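Local coordinates for monosaccharide ABC transporter substrate-binding protein, CUT2 family (Acidothermus cellulolyticus, PDB 4RU1), which binds myo-inositol in the cleft between its two lobes and probably serves as the solute receptor of a carbohydrate ABC transporter, at residues F35-I39 with A106-G110; L202-A208 with A225-D231; Q246-Q252 with T282-D288. All coordinates share one frame; numbering follows the deposited sequence.

Contact 1 of 3, residues F35-I39 with A106-G110; sequences FWDII and AFNAG. With INS (1,2,3,4,5,6-hexahydroxy-cyclohexane), chain M.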
loop_
_atom_site.group_PDB
_atom_site.type_symbol
_atom_site.label_atom_id
_atom_site.label_comp_id
_atom_site.label_asym_id
_atom_site.label_seq_id
_atom_site.Cartn_x
_atom_site.Cartn_y
_atom_site.Cartn_z
ATOM N N PHE A 35 8.602 0.432 -0.738
ATOM C CA PHE A 35 7.466 0.813 0.103
ATOM C C PHE A 35 7.476 0.048 1.390
ATOM O O PHE A 35 7.217 0.589 2.434
ATOM C CB PHE A 35 6.144 0.507 -0.602
ATOM C CG PHE A 35 4.940 0.628 0.280
ATOM C CD1 PHE A 35 4.368 1.830 0.513
ATOM C CD2 PHE A 35 4.317 -0.522 0.759
ATOM C CE1 PHE A 35 3.193 1.910 1.288
ATOM C CE2 PHE A 35 3.194 -0.457 1.523
ATOM C CZ PHE A 35 2.660 0.777 1.808
ATOM N N TRP A 36 7.880 -1.201 1.328
ATOM C CA TRP A 36 7.741 -2.181 2.424
ATOM C C TRP A 36 8.850 -1.867 3.468
ATOM O O TRP A 36 8.764 -2.286 4.631
ATOM C CB TRP A 36 7.772 -3.623 1.898
ATOM C CG TRP A 36 6.544 -3.893 1.165
ATOM C CD1 TRP A 36 6.325 -3.732 -0.208
ATOM C CD2 TRP A 36 5.274 -4.153 1.739
ATOM N NE1 TRP A 36 4.966 -3.943 -0.503
ATOM C CE2 TRP A 36 4.316 -4.175 0.689
ATOM C CE3 TRP A 36 4.818 -4.377 3.066
ATOM C CZ2 TRP A 36 2.969 -4.441 0.947
ATOM C CZ3 TRP A 36 3.489 -4.626 3.276
ATOM C CH2 TRP A 36 2.584 -4.623 2.254
ATOM N N ASP A 37 9.939 -1.191 3.053
ATOM C CA ASP A 37 10.944 -0.733 4.050
ATOM C C ASP A 37 10.306 0.267 5.033
ATOM O O ASP A 37 10.659 0.250 6.215
ATOM C CB ASP A 37 12.188 -0.150 3.360
ATOM C CG ASP A 37 12.890 -1.185 2.385
ATOM O OD1 ASP A 37 12.888 -2.399 2.672
ATOM O OD2 ASP A 37 13.432 -0.730 1.352
ATOM N N ILE A 38 9.347 1.084 4.591
ATOM C CA ILE A 38 8.738 2.014 5.525
ATOM C C ILE A 38 7.800 1.256 6.462
ATOM O O ILE A 38 7.748 1.535 7.654
ATOM C CB ILE A 38 7.949 3.123 4.773
ATOM C CG1 ILE A 38 8.761 3.755 3.620
ATOM C CG2 ILE A 38 7.527 4.163 5.778
ATOM C CD1 ILE A 38 7.885 4.404 2.527
ATOM N N ILE A 39 7.012 0.318 5.944
ATOM C CA ILE A 39 6.178 -0.605 6.769
ATOM C C ILE A 39 7.053 -1.243 7.831
ATOM O O ILE A 39 6.695 -1.237 9.044
ATOM C CB ILE A 39 5.589 -1.723 5.879
ATOM C CG1 ILE A 39 4.614 -1.137 4.846
ATOM C CG2 ILE A 39 5.062 -2.911 6.706
ATOM C CD1 ILE A 39 3.232 -0.849 5.434
ATOM N N ALA A 106 -4.909 -7.824 10.301
ATOM C CA ALA A 106 -4.685 -7.636 8.856
ATOM C C ALA A 106 -4.286 -6.198 8.600
ATOM O O ALA A 106 -4.594 -5.310 9.406
ATOM C CB ALA A 106 -5.843 -8.084 8.019
ATOM N N PHE A 107 -3.517 -5.951 7.565
ATOM C CA PHE A 107 -3.110 -4.614 7.304
ATOM C C PHE A 107 -2.763 -4.479 5.818
ATOM O O PHE A 107 -2.557 -5.482 5.098
ATOM C CB PHE A 107 -1.948 -4.144 8.225
ATOM C CG PHE A 107 -0.623 -4.769 7.895
ATOM C CD1 PHE A 107 -0.320 -6.065 8.259
ATOM C CD2 PHE A 107 0.355 -3.994 7.303
ATOM C CE1 PHE A 107 0.916 -6.650 7.936
ATOM C CE2 PHE A 107 1.570 -4.575 6.952
ATOM C CZ PHE A 107 1.857 -5.856 7.312
ATOM N N ASN A 108 -2.796 -3.236 5.334
ATOM C CA ASN A 108 -2.343 -2.794 4.033
ATOM C C ASN A 108 -3.251 -3.245 2.846
ATOM O O ASN A 108 -3.627 -2.396 2.029
ATOM C CB ASN A 108 -0.945 -3.199 3.711
ATOM C CG ASN A 108 -0.506 -2.662 2.383
ATOM O OD1 ASN A 108 -0.502 -3.403 1.394
ATOM N ND2 ASN A 108 -0.172 -1.408 2.301
ATOM N N ALA A 109 -3.576 -4.536 2.756
ATOM C CA ALA A 109 -4.444 -5.041 1.719
ATOM C C ALA A 109 -5.481 -5.933 2.301
ATOM O O ALA A 109 -5.159 -6.762 3.118
ATOM C CB ALA A 109 -3.670 -5.773 0.681
ATOM N N GLY A 110 -6.699 -5.856 1.758
ATOM C CA GLY A 110 -7.838 -6.705 2.129
ATOM C C GLY A 110 -8.866 -6.054 3.042
ATOM O O GLY A 110 -9.453 -6.740 3.843
HETATM C C1 INS M . 1.358 0.381 -2.075
HETATM C C2 INS M . 2.298 0.059 -3.226
HETATM C C3 INS M . 2.964 -1.292 -2.966
HETATM C C4 INS M . 1.979 -2.392 -2.639
HETATM C C5 INS M . 1.125 -2.045 -1.461
HETATM C C6 INS M . 0.412 -0.730 -1.621
HETATM O O1 INS M . 0.640 1.609 -2.274
HETATM O O2 INS M . 1.457 -0.102 -4.382
HETATM O O3 INS M . 3.672 -1.617 -4.178
HETATM O O4 INS M . 2.668 -3.644 -2.398
HETATM O O5 INS M . 0.096 -3.030 -1.216
HETATM O O6 INS M . -0.306 -0.364 -0.407
#
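Side-chain packing without any direct hydrogen bond joins Trp36, Phe35 and Ile39, at the N-terminal end of helix 35-49, to Phe107 and Asn108, where strand 104-107 runs out into its loop. The site is the cleft side of the N-terminal lobe of a periplasmic binding protein, and myo-inositol bridges the two segments. Beneath the ligand lies an apolar layer: Ile39 reaches Phe107 through its CG2 branch, 3.9 Å from CE2, and the same ring carbon meets Trp36 CZ3 at 4.1 Å. Nearer the ligand, the amide of Asn108 touches two aromatic rings of the helix. Its ND2 lies at the edge of the Phe35 ring, 3.6 Å from CE2, with ring and amide planes turned 47° apart. Its OD1 comes within 3.4 Å of Trp36 CH2, where the planes are 68° apart. Asn108 reaches this place because CG stands anti to the backbone N (chi1 -177°), directing the amide off the strand end toward the helix. Both ends of that amide are used on adjacent hydroxyls: OD1 accepts from inositol O5 at 2.7 Å, and ND2 donates to inositol O6 at 2.9 Å. ND2 has a second partner in Glu256 OE1, which helps to fix the rotation of the group. Trp36 NE1 gives a hydrogen bond to inositol O4 at 3.0 Å, the oxygen lying at the indole edge, while His28 meets the indole edge-to-face. The Phe35 ring turns one face to the ligand, with C1 3.9 Å above its plane and over its centre. The cyclitol is thus read in two ways, its carbon skeleton by an aromatic face and three consecutive hydroxyls by indole and amide groups, a division of labour familiar from carbohydrate-binding sites.

Contact 2 of 3, residues L202-A208 with A225-D231; sequences LVITLGA and AKIATFD. With INS (1,2,3,4,5,6-hexahydroxy-cyclohexane), chain M.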
loop_
_atom_site.group_PDB
_atom_site.type_symbol
_atom_site.label_atom_id
_atom_site.label_comp_id
_atom_site.label_asym_id
_atom_site.label_seq_id
_atom_site.Cartn_x
_atom_site.Cartn_y
_atom_site.Cartn_z
ATOM N N LEU A 202 -3.192 12.831 -17.714
ATOM C CA LEU A 202 -2.760 12.558 -16.312
ATOM C C LEU A 202 -2.439 11.036 -16.247
ATOM O O LEU A 202 -3.270 10.202 -16.702
ATOM C CB LEU A 202 -3.860 12.909 -15.309
ATOM C CG LEU A 202 -3.533 12.654 -13.856
ATOM C CD1 LEU A 202 -2.370 13.544 -13.379
ATOM C CD2 LEU A 202 -4.778 12.839 -12.985
ATOM N N VAL A 203 -1.294 10.729 -15.643
ATOM C CA VAL A 203 -0.921 9.341 -15.302
ATOM C C VAL A 203 -1.003 9.301 -13.768
ATOM O O VAL A 203 -0.374 10.124 -13.065
ATOM C CB VAL A 203 0.555 9.038 -15.723
ATOM C CG1 VAL A 203 1.024 7.656 -15.314
ATOM C CG2 VAL A 203 0.741 9.277 -17.239
ATOM N N ILE A 204 -1.798 8.365 -13.249
ATOM C CA ILE A 204 -1.791 8.049 -11.793
ATOM C C ILE A 204 -1.107 6.729 -11.554
ATOM O O ILE A 204 -1.533 5.686 -12.098
ATOM C CB ILE A 204 -3.208 7.987 -11.206
ATOM C CG1 ILE A 204 -3.892 9.316 -11.380
ATOM C CG2 ILE A 204 -3.144 7.621 -9.708
ATOM C CD1 ILE A 204 -5.319 9.335 -10.850
ATOM N N THR A 205 0.045 6.806 -10.846
ATOM C CA THR A 205 0.807 5.650 -10.470
ATOM C C THR A 205 0.398 5.188 -9.074
ATOM O O THR A 205 -0.065 6.008 -8.254
ATOM C CB THR A 205 2.321 5.889 -10.559
ATOM O OG1 THR A 205 2.682 6.977 -9.706
ATOM C CG2 THR A 205 2.697 6.106 -11.986
ATOM N N LEU A 206 0.497 3.866 -8.815
ATOM C CA LEU A 206 0.022 3.234 -7.575
ATOM C C LEU A 206 1.141 2.943 -6.541
ATOM O O LEU A 206 0.920 2.271 -5.495
ATOM C CB LEU A 206 -0.807 2.021 -7.812
ATOM C CG LEU A 206 -1.960 2.209 -8.755
ATOM C CD1 LEU A 206 -2.834 0.958 -8.818
ATOM C CD2 LEU A 206 -2.795 3.424 -8.596
ATOM N N GLY A 207 2.346 3.454 -6.815
ATOM C CA GLY A 207 3.433 3.458 -5.884
ATOM C C GLY A 207 4.470 4.468 -6.273
ATOM O O GLY A 207 4.604 4.816 -7.484
ATOM N N ALA A 208 5.216 4.904 -5.291
ATOM C CA ALA A 208 6.241 5.950 -5.516
ATOM C C ALA A 208 7.392 5.540 -6.460
ATOM O O ALA A 208 7.831 6.345 -7.262
ATOM C CB ALA A 208 6.776 6.431 -4.167
ATOM N N ALA A 225 1.531 15.009 -20.563
ATOM C CA ALA A 225 0.810 14.488 -19.428
ATOM C C ALA A 225 1.466 14.877 -18.081
ATOM O O ALA A 225 2.714 14.947 -17.958
ATOM C CB ALA A 225 0.759 12.959 -19.541
ATOM N N LYS A 226 0.636 15.123 -17.089
ATOM C CA LYS A 226 1.122 15.275 -15.740
ATOM C C LYS A 226 1.101 13.903 -15.029
ATOM O O LYS A 226 0.563 12.978 -15.546
ATOM C CB LYS A 226 0.259 16.269 -14.967
ATOM C CG LYS A 226 0.016 17.597 -15.667
ATOM C CD LYS A 226 1.259 18.378 -15.851
ATOM C CE LYS A 226 0.966 19.508 -16.854
ATOM N NZ LYS A 226 1.814 20.700 -16.597
ATOM N N ILE A 227 1.707 13.838 -13.850
ATOM C CA ILE A 227 1.849 12.584 -13.066
ATOM C C ILE A 227 1.368 12.922 -11.643
ATOM O O ILE A 227 1.680 13.983 -11.106
ATOM C CB ILE A 227 3.312 12.084 -13.005
ATOM C CG1 ILE A 227 3.956 11.953 -14.408
ATOM C CG2 ILE A 227 3.406 10.758 -12.290
ATOM C CD1 ILE A 227 4.741 13.113 -14.892
ATOM N N ALA A 228 0.668 11.968 -11.041
ATOM C CA ALA A 228 0.246 11.957 -9.626
ATOM C C ALA A 228 0.431 10.568 -9.106
ATOM O O ALA A 228 0.490 9.606 -9.908
ATOM C CB ALA A 228 -1.165 12.402 -9.495
ATOM N N THR A 229 0.604 10.400 -7.789
ATOM C CA THR A 229 0.916 9.054 -7.281
ATOM C C THR A 229 0.257 8.774 -5.957
ATOM O O THR A 229 -0.100 9.693 -5.161
ATOM C CB THR A 229 2.435 8.882 -7.116
ATOM O OG1 THR A 229 2.743 7.481 -6.997
ATOM C CG2 THR A 229 3.009 9.676 -5.974
ATOM N N PHE A 230 0.151 7.484 -5.691
ATOM C CA PHE A 230 -0.003 7.017 -4.337
ATOM C C PHE A 230 1.383 6.895 -3.722
ATOM O O PHE A 230 2.331 6.368 -4.404
ATOM C CB PHE A 230 -0.742 5.670 -4.333
ATOM C CG PHE A 230 -2.183 5.750 -4.654
ATOM C CD1 PHE A 230 -2.656 6.011 -5.931
ATOM C CD2 PHE A 230 -3.100 5.549 -3.667
ATOM C CE1 PHE A 230 -3.993 6.091 -6.169
ATOM C CE2 PHE A 230 -4.435 5.656 -3.889
ATOM C CZ PHE A 230 -4.919 5.892 -5.141
ATOM N N ASP A 231 1.531 7.292 -2.443
ATOM C CA ASP A 231 2.711 7.044 -1.570
ATOM C C ASP A 231 3.842 8.017 -1.768
ATOM O O ASP A 231 3.998 8.689 -2.784
ATOM C CB ASP A 231 3.290 5.609 -1.783
ATOM C CG ASP A 231 2.286 4.504 -1.569
ATOM O OD1 ASP A 231 1.349 4.648 -0.748
ATOM O OD2 ASP A 231 2.434 3.435 -2.206
HETATM C C1 INS M . 1.358 0.381 -2.075
HETATM C C2 INS M . 2.298 0.059 -3.226
HETATM C C3 INS M . 2.964 -1.292 -2.966
HETATM C C4 INS M . 1.979 -2.392 -2.639
HETATM C C5 INS M . 1.125 -2.045 -1.461
HETATM C C6 INS M . 0.412 -0.730 -1.621
HETATM O O1 INS M . 0.640 1.609 -2.274
HETATM O O2 INS M . 1.457 -0.102 -4.382
HETATM O O3 INS M . 3.672 -1.617 -4.178
HETATM O O4 INS M . 2.668 -3.644 -2.398
HETATM O O5 INS M . 0.096 -3.030 -1.216
HETATM O O6 INS M . -0.306 -0.364 -0.407
HETATM O O HOH W 1 5.035 3.073 -3.009
#
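Phe230, Ile204 and Leu206 form the apolar centre of this parallel strand pair, strands 202-205 and 226-230 of a beta-alpha-beta unit whose connecting helix is 208-220. Ile204 brings its CG2 branch to the edge of the Phe230 ring, 3.9 Å from CE1. Leu206 lies alongside the ring, pointing the same way, with CD2 3.7 Å from CD1. The backbone O of Thr205 also sits in the ring plane at the edge, 3.5 Å from Phe230 CD1. On the same face, Leu202 CD1 rests near Ala228 CB, and helix 127-140 covers Leu202 and Phe230, while Leu206 packs on helix 156-168. Between the strands, which run 19° from parallel, the ladder alternates in its usual way: Val203 N to Lys226 O, Ala228 N to Val203 O, Thr205 N to Ala228 O and Phe230 N to Thr205 O, with CA-H...O contacts beside these bonds. The other face carries Val203, Ile227 and the two threonines, Thr205 and Thr229 being roofed by helix 208-220. Their hydroxyls, Thr205 OG1 and Thr229 OG1, are 2.8 Å apart. Thr229 OG1, anti to its own N (chi1 -164°), donates to Phe230 O at 2.9 Å from above the carbonyl plane, which gives this buried hydroxyl a backbone acceptor. Beyond the strand ends the chains open into the ligand pocket. Leu206 O accepts from inositol O2 at 2.7 Å, and Gly207 occupies the N-cap position of helix 208-220, whose end would probably help to stabilise a negative charge on Asp231. A water accepts from Ala208 N at the start of that helix and donates to Asp231 OD2; the same carboxylate oxygen accepts from inositol O1 at 2.6 Å.

Contact 3 of 3, residues Q246-Q252 with T282-D288; sequences QWAIDQQ and TGPFFVD. With INS (1,2,3,4,5,6-hexahydroxy-cyclohexane), chain M.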
loop_
_atom_site.group_PDB
_atom_site.type_symbol
_atom_site.label_atom_id
_atom_site.label_comp_id
_atom_site.label_asym_id
_atom_site.label_seq_id
_atom_site.Cartn_x
_atom_site.Cartn_y
_atom_site.Cartn_z
ATOM N N GLN A 246 1.815 16.159 -9.338
ATOM C CA GLN A 246 0.699 16.996 -8.900
ATOM C C GLN A 246 0.398 16.851 -7.419
ATOM O O GLN A 246 0.113 17.829 -6.750
ATOM C CB GLN A 246 -0.553 16.729 -9.733
ATOM C CG GLN A 246 -0.371 16.820 -11.249
ATOM C CD GLN A 246 0.166 18.158 -11.630
ATOM O OE1 GLN A 246 1.387 18.343 -11.998
ATOM N NE2 GLN A 246 -0.701 19.114 -11.505
ATOM N N TRP A 247 0.454 15.621 -6.920
ATOM C CA TRP A 247 0.123 15.326 -5.555
ATOM C C TRP A 247 0.498 13.886 -5.306
ATOM O O TRP A 247 0.757 13.149 -6.258
ATOM C CB TRP A 247 -1.355 15.587 -5.251
ATOM C CG TRP A 247 -2.308 15.166 -6.315
ATOM C CD1 TRP A 247 -2.943 15.999 -7.192
ATOM C CD2 TRP A 247 -2.833 13.838 -6.582
ATOM N NE1 TRP A 247 -3.802 15.302 -7.981
ATOM C CE2 TRP A 247 -3.737 13.959 -7.670
ATOM C CE3 TRP A 247 -2.560 12.553 -6.074
ATOM C CZ2 TRP A 247 -4.419 12.835 -8.223
ATOM C CZ3 TRP A 247 -3.249 11.432 -6.661
ATOM C CH2 TRP A 247 -4.169 11.607 -7.698
ATOM N N ALA A 248 0.541 13.511 -4.026
ATOM C CA ALA A 248 0.793 12.107 -3.581
ATOM C C ALA A 248 -0.218 11.842 -2.514
ATOM O O ALA A 248 -0.477 12.699 -1.670
ATOM C CB ALA A 248 2.183 11.925 -3.048
ATOM N N ILE A 249 -0.786 10.663 -2.522
ATOM C CA ILE A 249 -1.722 10.212 -1.513
ATOM C C ILE A 249 -0.972 9.403 -0.465
ATOM O O ILE A 249 -0.398 8.347 -0.775
ATOM C CB ILE A 249 -2.854 9.367 -2.105
ATOM C CG1 ILE A 249 -3.649 10.193 -3.159
ATOM C CG2 ILE A 249 -3.719 8.819 -1.029
ATOM C CD1 ILE A 249 -4.630 9.380 -3.985
ATOM N N ASP A 250 -0.991 9.863 0.772
ATOM C CA ASP A 250 -0.304 9.198 1.861
ATOM C C ASP A 250 -1.269 8.245 2.583
ATOM O O ASP A 250 -2.374 8.660 2.958
ATOM C CB ASP A 250 0.157 10.288 2.820
ATOM C CG ASP A 250 1.083 9.818 3.900
ATOM O OD1 ASP A 250 1.567 8.633 3.974
ATOM O OD2 ASP A 250 1.347 10.702 4.742
ATOM N N GLN A 251 -0.817 7.003 2.694
ATOM C CA GLN A 251 -1.480 5.950 3.467
ATOM C C GLN A 251 -0.804 5.623 4.779
ATOM O O GLN A 251 -1.252 4.722 5.516
ATOM C CB GLN A 251 -1.671 4.641 2.675
ATOM C CG GLN A 251 -0.369 3.919 2.374
ATOM C CD GLN A 251 -0.559 2.565 1.682
ATOM O OE1 GLN A 251 -0.049 2.324 0.548
ATOM N NE2 GLN A 251 -1.218 1.667 2.372
ATOM N N GLN A 252 0.313 6.301 5.054
ATOM C CA GLN A 252 1.110 6.136 6.287
ATOM C C GLN A 252 1.479 4.687 6.534
ATOM O O GLN A 252 1.089 4.067 7.546
ATOM C CB GLN A 252 0.447 6.771 7.489
ATOM C CG GLN A 252 0.224 8.256 7.352
ATOM C CD GLN A 252 -0.398 8.796 8.605
ATOM O OE1 GLN A 252 -1.639 8.592 8.829
ATOM N NE2 GLN A 252 0.420 9.318 9.479
ATOM N N THR A 282 -5.593 4.823 8.123
ATOM C CA THR A 282 -4.264 5.452 8.150
ATOM C C THR A 282 -4.143 6.451 7.007
ATOM O O THR A 282 -3.062 7.023 6.761
ATOM C CB THR A 282 -3.152 4.352 8.085
ATOM O OG1 THR A 282 -3.372 3.657 6.837
ATOM C CG2 THR A 282 -3.275 3.379 9.211
ATOM N N GLY A 283 -5.241 6.585 6.233
ATOM C CA GLY A 283 -5.286 7.528 5.035
ATOM C C GLY A 283 -6.672 7.388 4.489
ATOM O O GLY A 283 -7.486 6.698 5.112
ATOM N N PRO A 284 -6.990 7.997 3.368
ATOM C CA PRO A 284 -6.055 8.731 2.525
ATOM C C PRO A 284 -5.876 10.163 3.005
ATOM O O PRO A 284 -6.794 10.728 3.581
ATOM C CB PRO A 284 -6.736 8.748 1.168
ATOM C CG PRO A 284 -8.185 8.720 1.488
ATOM C CD PRO A 284 -8.297 7.873 2.741
ATOM N N PHE A 285 -4.723 10.734 2.642
ATOM C CA PHE A 285 -4.475 12.155 2.795
ATOM C C PHE A 285 -3.657 12.648 1.607
ATOM O O PHE A 285 -2.589 12.082 1.327
ATOM C CB PHE A 285 -3.757 12.467 4.104
ATOM C CG PHE A 285 -3.529 13.965 4.330
ATOM C CD1 PHE A 285 -4.585 14.795 4.605
ATOM C CD2 PHE A 285 -2.231 14.493 4.297
ATOM C CE1 PHE A 285 -4.356 16.168 4.817
ATOM C CE2 PHE A 285 -1.987 15.822 4.541
ATOM C CZ PHE A 285 -3.053 16.670 4.755
ATOM N N PHE A 286 -4.135 13.697 0.933
ATOM C CA PHE A 286 -3.449 14.299 -0.225
ATOM C C PHE A 286 -2.412 15.292 0.164
ATOM O O PHE A 286 -2.695 16.291 0.877
ATOM C CB PHE A 286 -4.420 14.925 -1.225
ATOM C CG PHE A 286 -5.286 13.935 -1.989
ATOM C CD1 PHE A 286 -6.339 13.268 -1.408
ATOM C CD2 PHE A 286 -5.010 13.686 -3.342
ATOM C CE1 PHE A 286 -7.124 12.335 -2.122
ATOM C CE2 PHE A 286 -5.807 12.874 -4.067
ATOM C CZ PHE A 286 -6.837 12.160 -3.440
ATOM N N VAL A 287 -1.211 15.063 -0.288
ATOM C CA VAL A 287 -0.137 15.976 -0.019
ATOM C C VAL A 287 0.195 16.645 -1.346
ATOM O O VAL A 287 0.347 16.000 -2.371
ATOM C CB VAL A 287 1.091 15.235 0.516
ATOM C CG1 VAL A 287 2.256 16.169 0.760
ATOM C CG2 VAL A 287 0.750 14.538 1.839
ATOM N N ASP A 288 0.258 17.989 -1.308
ATOM C CA ASP A 288 0.491 18.832 -2.522
ATOM C C ASP A 288 1.435 19.968 -2.104
ATOM O O ASP A 288 2.050 19.878 -1.031
ATOM C CB ASP A 288 -0.840 19.286 -3.114
ATOM C CG ASP A 288 -1.653 20.136 -2.149
ATOM O OD1 ASP A 288 -1.021 20.749 -1.239
ATOM O OD2 ASP A 288 -2.894 20.174 -2.299
HETATM C C1 INS M . 1.358 0.381 -2.075
HETATM C C2 INS M . 2.298 0.059 -3.226
HETATM C C3 INS M . 2.964 -1.292 -2.966
HETATM C C4 INS M . 1.979 -2.392 -2.639
HETATM C C5 INS M . 1.125 -2.045 -1.461
HETATM C C6 INS M . 0.412 -0.730 -1.621
HETATM O O1 INS M . 0.640 1.609 -2.274
HETATM O O2 INS M . 1.457 -0.102 -4.382
HETATM O O3 INS M . 3.672 -1.617 -4.178
HETATM O O4 INS M . 2.668 -3.644 -2.398
HETATM O O5 INS M . 0.096 -3.030 -1.216
HETATM O O6 INS M . -0.306 -0.364 -0.407
HETATM O O HOH W 2 -2.555 9.385 5.612
#
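Thr282 OG1 donates to Gln251 O at 2.7 Å, the shortest hydrogen bond between these segments, joining the chain just after strand 248-250 to the chain just before strand 285-287. The hydroxyl lies between the backbone N and the carbonyl carbon of Thr282 (chi1 60°) and meets the acceptor somewhat out of its carbonyl plane. Next along, Asp250 OD1 accepts from Gln252 N at 2.9 Å in an Asx turn, and its OD2 forms a salt bridge with Arg304. Gln251 lies within this turn, and its extended side chain leads away to the cleft. There OE1 accepts from inositol O6 at 2.9 Å, and NE2 donates to Glu256. The sheet part is antiparallel: Asp250 with Phe285 and Ala248 with Val287 are hydrogen-bonded pairs, and Ile249 with Phe286 between them is a non-hydrogen-bonded one. Phe286 packs against two neighbours on one face. Ile249 CG1 sits over its ring, 3.8 Å from the centroid, in a CH-pi contact, while the ring edge points at the face of Trp247 in a T-shaped pair with centroids 5.1 Å apart and planes at 67°. Ile249 CG2 also touches Pro284 CB at 3.7 Å, just past a cis peptide bond, and Trp247 NE1 is held by Glu141. Helix 127-140 covers this aromatic face, with Arg137 making a cation-pi contact to Trp247. Ala248, on the opposite face, meets helix 236-241; strand 248-250 lies between parallel strand 226-230 and antiparallel strand 285-287, outermost in this chain.

In the fold
Along the chain the three contacts follow one another without nesting or crossing. Contact 1 closes a loop of 66 residues within the N-terminal lobe, joining helix 35-49 to strand 104-107 of the parallel sheet. Contact 2 closes a short loop of 16 residues around helix 208-220 in the other lobe. Contact 3 closes 29 residues that include helix 253-270 and strand 280-281 of the first sheet, so the chain crosses between the lobes and returns. Strands 226-230 and 248-250 are neighbours, joining contacts 2 and 3 in the mixed sheet. All three meet at the same inositol: contact 1 lies in one lobe, contact 2 in the other, and contact 3 reaches from the second sheet to the side chains of contact 1.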